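PDB 4BU0: S-M checkpoint control protein rad4 from Schizosaccharomyces pombe, which acts as an essential DNA replication and checkpoint adaptor coupling S phase to mitosis, its first two BRCT domains binding phosphorylated Crb2. Local coordinates for residues A[22-27]-A[74-79]; A[29-34]-A[80-85]; A[169-172]-A[177-180]. All blocks are in the same frame, centred on the assembly; numbering follows the deposited sequence. Where two conformers were deposited one is given.

In the fold
Interactions 1 and 2 are successive sections of one seam between helices 19-31 and 74-83 in the first BRCT domain, their centres 8 Å apart. They join directly: K31 NZ of interaction 2 lies 2.8 Å from Y79 OH of interaction 1, a probable hydrogen bond, and L32 CD1 packs 4.0 Å from Y79 CA. Interaction 3 belongs to the second BRCT domain, across the chain's centre, with its own centre about 28 Å from that of interaction 1 and 33 Å from that of interaction 2. It lies where the second domain meets residues of the first, and a glycerol, probably from the crystallisation liquor, sits about 4 Å from the L178 side chain.

Interaction 1: A[22-27]-A[74-79]; sequences RTEIST and WIPVLY
I25 of helix 19-31 packs against I75 and P76 in the first turn of helix 74-83, forming the apolar, inner part of this contact. I25 CG2 lies 4.3 Å from I75 CG1, while I25 CG1 comes within 4.4 Å of P76 CD. The I75 side chain starts out toward helix 19-31; with chi1 at -71°, its CG1 stands opposite the carbonyl carbon and its CG2 opposite the backbone N, and the CG2 methyl reaches backbone as well, 3.8 Å from I25 O. CD1 of I75 covers part of one face of the neighbouring W74 indole, 3.6 Å above its plane.

The outer part is van der Waals contact between an acid and a proline. E24 extends across P76 at about a right angle, bringing OE2 to 3.5 Å from P76 CG. The carboxylate finds its charge partner within its own helix, where OE2 forms a salt bridge with K28 NZ.

No hydrogen bond joins the two segments. Within residues 22-27 of helix 19-31, T23 O accepts from both T27 OG1, at 2.8 Å, and T27 N. The short axes approach to 9.2 Å at 46°. I25 and I75 both also touch I48 of strand 46-49, and this pair of helices packed together on the central parallel sheet is typical of the BRCT fold.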
ATOM      1  N   ARG A  22       0.541  -3.834 -16.816  1.00 12.33           N
ATOM      2  CA  ARG A  22      -0.283  -5.021 -16.588  1.00 12.47           C
ATOM      3  C   ARG A  22      -0.074  -6.055 -17.705  1.00 15.04           C
ATOM      4  O   ARG A  22      -0.049  -7.267 -17.453  1.00 14.15           O
ATOM      5  CB  ARG A  22      -1.763  -4.620 -16.524  1.00 17.25           C
ATOM      6  CG  ARG A  22      -2.532  -5.130 -15.336  1.00 28.79           C
ATOM      7  CD  ARG A  22      -3.843  -4.371 -15.176  1.00 34.70           C
ATOM      8  NE  ARG A  22      -4.689  -4.441 -16.375  1.00 46.06           N
ATOM      9  CZ  ARG A  22      -5.190  -3.392 -17.025  1.00 54.82           C
ATOM     10  NH1 ARG A  22      -4.936  -2.157 -16.610  1.00 33.70           N
ATOM     11  NH2 ARG A  22      -5.953  -3.572 -18.091  1.00 53.11           N
ATOM     12  N   THR A  23       0.032  -5.585 -18.971  1.00 12.94           N
ATOM     13  CA  THR A  23       0.250  -6.471 -20.106  1.00 12.64           C
ATOM     14  C   THR A  23       1.622  -7.122 -19.986  1.00 13.05           C
ATOM     15  O   THR A  23       1.743  -8.328 -20.211  1.00 13.48           O
ATOM     16  CB  THR A  23       0.097  -5.670 -21.408  1.00 17.55           C
ATOM     17  OG1 THR A  23      -1.216  -5.103 -21.421  1.00 17.46           O
ATOM     18  CG2 THR A  23       0.277  -6.536 -22.644  1.00 20.12           C
ATOM     19  N   GLU A  24       2.654  -6.353 -19.576  1.00 10.74           N
ATOM     20  CA  GLU A  24       4.005  -6.897 -19.409  1.00 10.98           C
ATOM     21  C   GLU A  24       3.993  -7.995 -18.330  1.00 12.83           C
ATOM     22  O   GLU A  24       4.531  -9.090 -18.526  1.00 11.63           O
ATOM     23  CB  GLU A  24       4.973  -5.768 -18.997  1.00 12.92           C
ATOM     24  CG  GLU A  24       6.362  -6.266 -18.673  1.00 17.48           C
ATOM     25  CD  GLU A  24       7.314  -5.250 -18.086  1.00 17.24           C
ATOM     26  OE1 GLU A  24       6.860  -4.144 -17.716  1.00 22.54           O
ATOM     27  OE2 GLU A  24       8.509  -5.582 -17.955  1.00 17.75           O
ATOM     28  N   ILE A  25       3.347  -7.685 -17.201  1.00 10.65           N
ATOM     29  CA  ILE A  25       3.269  -8.618 -16.072  1.00  9.48           C
ATOM     30  C   ILE A  25       2.521  -9.887 -16.465  1.00 10.44           C
ATOM     31  O   ILE A  25       3.020 -10.974 -16.178  1.00 10.94           O
ATOM     32  CB  ILE A  25       2.615  -7.918 -14.856  1.00 11.53           C
ATOM     33  CG1 ILE A  25       3.616  -6.926 -14.229  1.00 11.95           C
ATOM     34  CG2 ILE A  25       2.111  -8.974 -13.815  1.00 11.75           C
ATOM     35  CD1 ILE A  25       2.943  -5.861 -13.294  1.00 13.15           C
ATOM     36  N   SER A  26       1.341  -9.766 -17.115  1.00  9.89           N
ATOM     37  CA  SER A  26       0.602 -10.973 -17.457  0.63 10.17           C
ATOM     38  C   SER A  26       1.387 -11.821 -18.472  1.00 12.19           C
ATOM     39  O   SER A  26       1.454 -13.052 -18.323  1.00 12.38           O
ATOM     40  CB  SER A  26      -0.782 -10.620 -17.980  0.63 13.87           C
ATOM     41  OG  SER A  26      -0.721  -9.703 -19.055  0.63 14.37           O
ATOM     42  N   THR A  27       2.013 -11.184 -19.491  1.00  9.45           N
ATOM     43  CA  THR A  27       2.786 -11.925 -20.484  0.83  8.60           C
ATOM     44  C   THR A  27       3.971 -12.655 -19.825  1.00  9.45           C
ATOM     45  O   THR A  27       4.176 -13.836 -20.056  1.00 10.53           O
ATOM     46  CB  THR A  27       3.261 -10.947 -21.568  0.83 12.26           C
ATOM     47  OG1 THR A  27       2.103 -10.319 -22.152  0.83 12.81           O
ATOM     48  CG2 THR A  27       4.123 -11.613 -22.625  0.83 13.31           C
ATOM     49  N   TRP A  74       8.265  -6.914  -9.245  1.00  7.48           N
ATOM     50  CA  TRP A  74       8.560  -8.315  -8.985  1.00  7.43           C
ATOM     51  C   TRP A  74       8.665  -9.189 -10.232  1.00  8.58           C
ATOM     52  O   TRP A  74       9.709  -9.800 -10.472  1.00  7.64           O
ATOM     53  CB  TRP A  74       7.530  -8.903  -8.006  1.00  6.50           C
ATOM     54  CG  TRP A  74       7.700 -10.371  -7.784  1.00  6.34           C
ATOM     55  CD1 TRP A  74       8.867 -11.037  -7.508  1.00  8.90           C
ATOM     56  CD2 TRP A  74       6.677 -11.365  -7.893  1.00  6.24           C
ATOM     57  NE1 TRP A  74       8.626 -12.401  -7.428  1.00  8.85           N
ATOM     58  CE2 TRP A  74       7.289 -12.623  -7.650  1.00  9.23           C
ATOM     59  CE3 TRP A  74       5.289 -11.313  -8.127  1.00  7.19           C
ATOM     60  CZ2 TRP A  74       6.565 -13.826  -7.692  1.00  9.50           C
ATOM     61  CZ3 TRP A  74       4.568 -12.508  -8.124  1.00  8.69           C
ATOM     62  CH2 TRP A  74       5.214 -13.740  -7.920  1.00  9.10           C
ATOM     63  N   ILE A  75       7.604  -9.249 -11.024  1.00  6.31           N
ATOM     64  CA  ILE A  75       7.602 -10.154 -12.174  1.00  7.02           C
ATOM     65  C   ILE A  75       8.665  -9.746 -13.215  1.00  8.21           C
ATOM     66  O   ILE A  75       9.436 -10.610 -13.631  1.00  9.77           O
ATOM     67  CB  ILE A  75       6.200 -10.288 -12.779  1.00  9.13           C
ATOM     68  CG1 ILE A  75       5.250 -11.113 -11.842  1.00  9.48           C
ATOM     69  CG2 ILE A  75       6.268 -10.880 -14.205  1.00  9.35           C
ATOM     70  CD1 ILE A  75       5.680 -12.616 -11.621  1.00  9.08           C
ATOM     71  N   PRO A  76       8.795  -8.464 -13.611  1.00  8.22           N
ATOM     72  CA  PRO A  76       9.866  -8.135 -14.556  1.00  7.81           C
ATOM     73  C   PRO A  76      11.261  -8.490 -14.044  1.00  9.45           C
ATOM     74  O   PRO A  76      12.078  -8.977 -14.827  1.00 11.17           O
ATOM     75  CB  PRO A  76       9.703  -6.619 -14.724  1.00  9.92           C
ATOM     76  CG  PRO A  76       8.224  -6.401 -14.544  1.00 12.98           C
ATOM     77  CD  PRO A  76       7.925  -7.302 -13.354  1.00 10.19           C
ATOM     78  N   VAL A  77      11.546  -8.305 -12.722  1.00  7.66           N
ATOM     79  CA  VAL A  77      12.866  -8.624 -12.204  1.00  7.29           C
ATOM     80  C   VAL A  77      13.087 -10.160 -12.200  1.00  9.99           C
ATOM     81  O   VAL A  77      14.157 -10.651 -12.605  1.00 10.58           O
ATOM     82  CB  VAL A  77      13.112  -7.992 -10.807  1.00 11.67           C
ATOM     83  CG1 VAL A  77      14.402  -8.509 -10.177  1.00 12.11           C
ATOM     84  CG2 VAL A  77      13.156  -6.460 -10.912  1.00 11.58           C
ATOM     85  N   LEU A  78      12.087 -10.930 -11.741  1.00  7.33           N
ATOM     86  CA  LEU A  78      12.250 -12.379 -11.731  1.00  7.83           C
ATOM     87  C   LEU A  78      12.376 -12.929 -13.165  1.00  8.63           C
ATOM     88  O   LEU A  78      13.252 -13.770 -13.441  1.00  8.42           O
ATOM     89  CB  LEU A  78      11.028 -13.001 -11.037  1.00  7.64           C
ATOM     90  CG  LEU A  78      10.943 -14.518 -11.091  1.00  9.01           C
ATOM     91  CD1 LEU A  78      12.131 -15.162 -10.299  1.00 10.44           C
ATOM     92  CD2 LEU A  78       9.608 -14.977 -10.496  1.00 10.49           C
ATOM     93  N   TYR A  79      11.522 -12.423 -14.072  1.00  7.87           N
ATOM     94  CA  TYR A  79      11.598 -12.849 -15.472  1.00  7.51           C
ATOM     95  C   TYR A  79      12.982 -12.570 -16.046  1.00 10.55           C
ATOM     96  O   TYR A  79      13.552 -13.438 -16.715  1.00 10.36           O
ATOM     97  CB  TYR A  79      10.558 -12.075 -16.281  1.00  8.50           C
ATOM     98  CG  TYR A  79      10.522 -12.497 -17.728  1.00 10.26           C
ATOM     99  CD1 TYR A  79       9.775 -13.594 -18.131  1.00 10.49           C
ATOM    100  CD2 TYR A  79      11.208 -11.776 -18.699  1.00 10.65           C
ATOM    101  CE1 TYR A  79       9.707 -13.969 -19.464  1.00 11.98           C
ATOM    102  CE2 TYR A  79      11.134 -12.133 -20.043  1.00 11.32           C
ATOM    103  CZ  TYR A  79      10.405 -13.245 -20.415  1.00 12.70           C
ATOM    104  OH  TYR A  79      10.321 -13.599 -21.745  1.00 13.72           O
TER

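Interaction 2: A[29-34]-A[80-85]; sequences ATKLGA and ESWVQG
L32 and W82 meet where helices 19-31 and 74-83 of the first BRCT domain end in glycine-closed Schellman motifs, at G33 and G85. G33 takes a phi of 106°, and the chain bonds back into its last turn through A34 N to A29 O, 3.0 Å, and G33 N to T30 O. W82, its CG extended opposite the backbone N (chi1 179°), carries the indole across to the other helix end. L32 CD2 lies over one face of the ring, displaced toward the rim and 3.4 Å from W82 CE3; the two side chains run past each other in opposite directions.

K31 approaches differently. Its CG sits in the ring plane at the indole edge, 3.8 Å from W82 CZ3, and its carbonyl O lies obliquely 3.4 Å from W82 CH2 while also bonded to K5 NZ. The ammonium passes V83, NZ to CG1 4.3 Å, and bonds to Y79 OH. Just past the end of helix 74-83, Q84 NE2 reaches back to E80 OE2, 2.6 Å, using that oxygen's anti lone pair. W82 thus packs between the C-terminal ends of the two helices, with K5 and P6 also against it; this helix pair is part of the BRCT fold.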
ATOM      1  N   ALA A  29       4.487 -13.294 -16.533  1.00  7.22           N
ATOM      2  CA  ALA A  29       4.083 -14.279 -15.506  1.00  7.21           C
ATOM      3  C   ALA A  29       3.597 -15.572 -16.170  1.00  8.05           C
ATOM      4  O   ALA A  29       3.913 -16.664 -15.690  1.00  8.79           O
ATOM      5  CB  ALA A  29       2.992 -13.705 -14.628  1.00  8.11           C
ATOM      6  N   THR A  30       2.879 -15.442 -17.308  1.00  7.30           N
ATOM      7  CA  THR A  30       2.366 -16.623 -18.024  1.00  7.34           C
ATOM      8  C   THR A  30       3.536 -17.426 -18.579  1.00  9.25           C
ATOM      9  O   THR A  30       3.531 -18.660 -18.470  1.00 10.00           O
ATOM     10  CB  THR A  30       1.403 -16.180 -19.107  1.00 10.70           C
ATOM     11  OG1 THR A  30       0.295 -15.532 -18.459  1.00 10.50           O
ATOM     12  CG2 THR A  30       0.899 -17.369 -19.957  1.00 11.99           C
ATOM     13  N   LYS A  31       4.564 -16.736 -19.152  1.00  8.04           N
ATOM     14  CA  LYS A  31       5.710 -17.475 -19.678  0.55  7.32           C
ATOM     15  C   LYS A  31       6.439 -18.198 -18.527  1.00 10.34           C
ATOM     16  O   LYS A  31       6.970 -19.299 -18.722  1.00 10.26           O
ATOM     17  CB  LYS A  31       6.656 -16.537 -20.454  0.55  8.48           C
ATOM     18  CG  LYS A  31       7.803 -17.275 -21.137  0.55  7.50           C
ATOM     19  CD  LYS A  31       8.504 -16.392 -22.154  0.55 12.64           C
ATOM     20  CE  LYS A  31       9.901 -16.903 -22.396  0.55 15.04           C
ATOM     21  NZ  LYS A  31      10.682 -15.980 -23.250  0.55 19.77           N
ATOM     22  N   LEU A  32       6.459 -17.565 -17.319  1.00  8.25           N
ATOM     23  CA  LEU A  32       7.088 -18.171 -16.153  1.00  8.30           C
ATOM     24  C   LEU A  32       6.290 -19.351 -15.606  1.00 10.49           C
ATOM     25  O   LEU A  32       6.786 -20.013 -14.704  1.00  9.94           O
ATOM     26  CB  LEU A  32       7.267 -17.099 -15.058  1.00  8.16           C
ATOM     27  CG  LEU A  32       8.482 -16.156 -15.231  1.00 10.86           C
ATOM     28  CD1 LEU A  32       8.255 -14.838 -14.513  1.00 12.20           C
ATOM     29  CD2 LEU A  32       9.761 -16.812 -14.695  1.00 12.22           C
ATOM     30  N   GLY A  33       5.075 -19.567 -16.096  1.00  8.24           N
ATOM     31  CA  GLY A  33       4.275 -20.719 -15.675  1.00  9.12           C
ATOM     32  C   GLY A  33       3.122 -20.415 -14.749  1.00 11.36           C
ATOM     33  O   GLY A  33       2.422 -21.345 -14.326  1.00 10.60           O
ATOM     34  N   ALA A  34       2.909 -19.143 -14.414  1.00  8.73           N
ATOM     35  CA  ALA A  34       1.825 -18.770 -13.498  1.00  8.38           C
ATOM     36  C   ALA A  34       0.501 -18.687 -14.226  1.00 10.54           C
ATOM     37  O   ALA A  34       0.435 -18.558 -15.463  1.00 11.24           O
ATOM     38  CB  ALA A  34       2.114 -17.404 -12.877  1.00  9.22           C
ATOM     39  N   GLU A  80      13.542 -11.372 -15.756  1.00  8.70           N
ATOM     40  CA  GLU A  80      14.863 -11.053 -16.282  1.00  9.26           C
ATOM     41  C   GLU A  80      15.928 -12.040 -15.820  1.00 12.12           C
ATOM     42  O   GLU A  80      16.751 -12.490 -16.624  1.00 13.32           O
ATOM     43  CB  GLU A  80      15.241  -9.636 -15.867  1.00 11.28           C
ATOM     44  CG  GLU A  80      16.415  -9.108 -16.666  1.00 15.39           C
ATOM     45  CD  GLU A  80      16.137  -9.016 -18.156  1.00 32.72           C
ATOM     46  OE1 GLU A  80      14.984  -8.713 -18.552  1.00 29.77           O
ATOM     47  OE2 GLU A  80      17.070  -9.317 -18.929  1.00 33.10           O
ATOM     48  N   SER A  81      15.902 -12.432 -14.537  1.00  9.99           N
ATOM     49  CA  SER A  81      16.888 -13.383 -14.035  0.57  9.86           C
ATOM     50  C   SER A  81      16.717 -14.735 -14.701  1.00 12.55           C
ATOM     51  O   SER A  81      17.700 -15.355 -15.137  1.00 13.30           O
ATOM     52  CB  SER A  81      16.777 -13.534 -12.519  0.57 14.20           C
ATOM     53  OG  SER A  81      17.324 -12.413 -11.848  0.57 22.37           O
ATOM     54  N   TRP A  82      15.475 -15.185 -14.832  1.00  8.60           N
ATOM     55  CA  TRP A  82      15.168 -16.470 -15.419  1.00  8.88           C
ATOM     56  C   TRP A  82      15.559 -16.562 -16.906  1.00 11.74           C
ATOM     57  O   TRP A  82      16.179 -17.548 -17.309  1.00 11.01           O
ATOM     58  CB  TRP A  82      13.668 -16.692 -15.248  1.00  9.71           C
ATOM     59  CG  TRP A  82      13.188 -17.981 -15.826  1.00 10.33           C
ATOM     60  CD1 TRP A  82      13.524 -19.241 -15.412  1.00 13.00           C
ATOM     61  CD2 TRP A  82      12.216 -18.139 -16.858  1.00 10.76           C
ATOM     62  NE1 TRP A  82      12.813 -20.176 -16.130  1.00 13.17           N
ATOM     63  CE2 TRP A  82      11.997 -19.528 -17.018  1.00 14.59           C
ATOM     64  CE3 TRP A  82      11.478 -17.237 -17.646  1.00 13.90           C
ATOM     65  CZ2 TRP A  82      11.059 -20.034 -17.923  1.00 15.86           C
ATOM     66  CZ3 TRP A  82      10.547 -17.743 -18.539  1.00 16.98           C
ATOM     67  CH2 TRP A  82      10.378 -19.128 -18.704  1.00 17.80           C
ATOM     68  N   VAL A  83      15.216 -15.533 -17.694  1.00 10.11           N
ATOM     69  CA  VAL A  83      15.511 -15.621 -19.144  1.00 10.30           C
ATOM     70  C   VAL A  83      17.001 -15.492 -19.442  1.00 15.27           C
ATOM     71  O   VAL A  83      17.437 -15.893 -20.538  1.00 15.48           O
ATOM     72  CB  VAL A  83      14.712 -14.633 -19.997  1.00 14.08           C
ATOM     73  CG1 VAL A  83      13.229 -14.964 -19.955  1.00 15.84           C
ATOM     74  CG2 VAL A  83      15.012 -13.151 -19.673  1.00 13.49           C
ATOM     75  N   GLN A  84      17.764 -14.947 -18.499  1.00 13.28           N
ATOM     76  CA  GLN A  84      19.230 -14.833 -18.623  1.00 13.93           C
ATOM     77  C   GLN A  84      19.959 -16.084 -18.106  1.00 20.07           C
ATOM     78  O   GLN A  84      21.202 -16.111 -18.124  1.00 21.14           O
ATOM     79  CB  GLN A  84      19.763 -13.594 -17.907  1.00 15.25           C
ATOM     80  CG  GLN A  84      19.277 -12.321 -18.547  1.00 15.82           C
ATOM     81  CD  GLN A  84      20.039 -11.122 -18.058  1.00 26.40           C
ATOM     82  OE1 GLN A  84      21.222 -11.207 -17.697  1.00 25.96           O
ATOM     83  NE2 GLN A  84      19.420  -9.967 -18.178  1.00 21.43           N
ATOM     84  N   GLY A  85      19.203 -17.108 -17.690  1.00 15.56           N
ATOM     85  CA  GLY A  85      19.755 -18.375 -17.240  1.00 15.99           C
ATOM     86  C   GLY A  85      20.339 -18.342 -15.849  1.00 19.06           C
ATOM     87  O   GLY A  85      21.107 -19.239 -15.492  1.00 20.17           O
TER

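Interaction 3: A[169-172]-A[177-180]; sequences WQSI and VLEP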
ATOM      1  N   TRP A 169       0.340   1.391  13.613  1.00  7.32           N
ATOM      2  CA  TRP A 169       0.960   0.227  14.192  1.00  7.36           C
ATOM      3  C   TRP A 169       0.356  -1.062  13.677  1.00  9.35           C
ATOM      4  O   TRP A 169       1.069  -1.948  13.370  1.00 10.14           O
ATOM      5  CB  TRP A 169       0.943   0.290  15.716  1.00  7.91           C
ATOM      6  CG  TRP A 169       1.492   1.557  16.334  1.00  9.29           C
ATOM      7  CD1 TRP A 169       0.961   2.203  17.378  1.00 11.86           C
ATOM      8  CD2 TRP A 169       2.664   2.287  15.963  1.00 10.35           C
ATOM      9  NE1 TRP A 169       1.703   3.306  17.676  1.00 12.42           N
ATOM     10  CE2 TRP A 169       2.748   3.369  16.811  1.00 13.07           C
ATOM     11  CE3 TRP A 169       3.633   2.138  14.992  1.00 12.86           C
ATOM     12  CZ2 TRP A 169       3.759   4.291  16.709  1.00 14.04           C
ATOM     13  CZ3 TRP A 169       4.620   3.063  14.921  1.00 15.41           C
ATOM     14  CH2 TRP A 169       4.653   4.111  15.756  1.00 15.25           C
ATOM     15  N   GLN A 170      -0.965  -1.104  13.604  1.00  7.02           N
ATOM     16  CA  GLN A 170      -1.573  -2.343  13.114  1.00  6.19           C
ATOM     17  C   GLN A 170      -1.320  -2.551  11.614  1.00  8.67           C
ATOM     18  O   GLN A 170      -1.224  -3.702  11.186  1.00 10.06           O
ATOM     19  CB  GLN A 170      -3.071  -2.381  13.437  1.00  6.85           C
ATOM     20  CG  GLN A 170      -3.281  -2.601  14.937  1.00  7.48           C
ATOM     21  CD  GLN A 170      -4.704  -3.041  15.259  1.00 10.27           C
ATOM     22  OE1 GLN A 170      -5.404  -3.647  14.433  1.00 11.65           O
ATOM     23  NE2 GLN A 170      -5.146  -2.720  16.476  1.00 10.16           N
ATOM     24  N   SER A 171      -1.250  -1.459  10.802  1.00  6.46           N
ATOM     25  CA  SER A 171      -0.974  -1.608   9.368  1.00  5.81           C
ATOM     26  C   SER A 171       0.426  -2.153   9.186  1.00  9.01           C
ATOM     27  O   SER A 171       0.629  -3.078   8.395  1.00 10.18           O
ATOM     28  CB  SER A 171      -1.110  -0.260   8.652  1.00  7.13           C
ATOM     29  OG  SER A 171      -2.466   0.162   8.610  1.00  8.73           O
ATOM     30  N   ILE A 172       1.386  -1.626   9.967  1.00  7.96           N
ATOM     31  CA  ILE A 172       2.772  -2.144   9.859  1.00  8.66           C
ATOM     32  C   ILE A 172       2.820  -3.630  10.216  1.00 13.33           C
ATOM     33  O   ILE A 172       3.448  -4.406   9.475  1.00 13.26           O
ATOM     34  CB  ILE A 172       3.732  -1.316  10.713  1.00 11.33           C
ATOM     35  CG1 ILE A 172       3.979   0.034  10.028  1.00 11.59           C
ATOM     36  CG2 ILE A 172       5.094  -2.076  10.961  1.00 13.51           C
ATOM     37  CD1 ILE A 172       4.662   1.062  10.947  1.00 14.28           C
ATOM     38  N   VAL A 177      -2.024  -1.580   4.401  1.00  9.20           N
ATOM     39  CA  VAL A 177      -2.814  -0.446   4.858  1.00  9.08           C
ATOM     40  C   VAL A 177      -4.160  -0.956   5.283  1.00 10.47           C
ATOM     41  O   VAL A 177      -4.855  -1.616   4.488  1.00 11.55           O
ATOM     42  CB  VAL A 177      -2.976   0.594   3.731  1.00 10.21           C
ATOM     43  CG1 VAL A 177      -3.979   1.702   4.117  1.00  9.93           C
ATOM     44  CG2 VAL A 177      -1.618   1.188   3.365  1.00 10.90           C
ATOM     45  N   LEU A 178      -4.542  -0.654   6.524  1.00  9.09           N
ATOM     46  CA  LEU A 178      -5.869  -1.037   7.022  1.00  8.07           C
ATOM     47  C   LEU A 178      -6.845   0.114   6.853  1.00 11.66           C
ATOM     48  O   LEU A 178      -6.454   1.281   6.777  1.00  9.96           O
ATOM     49  CB  LEU A 178      -5.806  -1.481   8.484  1.00  8.39           C
ATOM     50  CG  LEU A 178      -4.839  -2.642   8.722  1.00 10.51           C
ATOM     51  CD1 LEU A 178      -4.723  -2.973  10.228  1.00 11.20           C
ATOM     52  CD2 LEU A 178      -5.238  -3.889   7.921  1.00 11.78           C
ATOM     53  N   GLU A 179      -8.139  -0.209   6.804  1.00  9.61           N
ATOM     54  CA  GLU A 179      -9.183   0.785   6.575  1.00  9.77           C
ATOM     55  C   GLU A 179      -9.330   1.701   7.792  1.00  9.75           C
ATOM     56  O   GLU A 179      -9.155   1.274   8.945  1.00 10.23           O
ATOM     57  CB  GLU A 179     -10.505   0.111   6.188  1.00 11.23           C
ATOM     58  CG  GLU A 179     -10.444  -0.370   4.748  1.00 12.43           C
ATOM     59  CD  GLU A 179     -11.695  -1.106   4.309  1.00 21.84           C
ATOM     60  OE1 GLU A 179     -12.785  -0.486   4.333  1.00 24.72           O
ATOM     61  OE2 GLU A 179     -11.597  -2.313   3.986  1.00 16.53           O
ATOM     62  N   PRO A 180      -9.671   2.979   7.534  1.00  8.94           N
ATOM     63  CA  PRO A 180      -9.649   3.985   8.612  1.00  8.81           C
ATOM     64  C   PRO A 180     -10.794   3.911   9.615  1.00 11.89           C
ATOM     65  O   PRO A 180     -10.614   4.373  10.738  1.00 11.38           O
ATOM     66  CB  PRO A 180      -9.738   5.318   7.836  1.00 11.25           C
ATOM     67  CG  PRO A 180     -10.550   4.953   6.587  1.00 13.52           C
ATOM     68  CD  PRO A 180      -9.943   3.598   6.218  1.00  9.84           C
TER
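A serine-to-backbone hydrogen bond, flanked by leucine packing, holds the segment after helix 166-174 back along that helix in the second BRCT domain: S171 meets V177 and L178 after a short turn. L178 N donates to S171 OG at 3.1 Å, with a fairly straight N-H...O angle of 159°. The hydroxyl stands beside its own backbone N, opposite the carbonyl carbon (chi1 -69°), where it also bonds to W167 O one turn earlier. That carbonyl can only accept, so the hydroxyl gives its proton inward to the helix and receives the L178 amide on its oxygen. These two bonds fix the rotation of a buried side chain and satisfy the hydroxyl both as donor and as acceptor.

Around the bond the chains lie close, the S171 and V177 CA atoms 5.0 Å apart, with S171 OG 3.8 Å from V177 CA. L178 starts its side chain toward the helix. Its CG rests 3.7 Å from S171 OG, and its CD1 reaches further along the helix to 3.7 Å from Q170 CB, touching the Q170 backbone too. The Q170 amide is engaged elsewhere, NE2 bonding to E166 OE2.

The returning segment is tied to the helix again through L178 O and W167 NE1. On one side P180 touches N161 and V163 of strand 161-163; V177 N bonds to Y57 OH of helix 55-63, in the first domain, and on the helix itself W169 stacks edge-to-face with Y123 of helix 116-126.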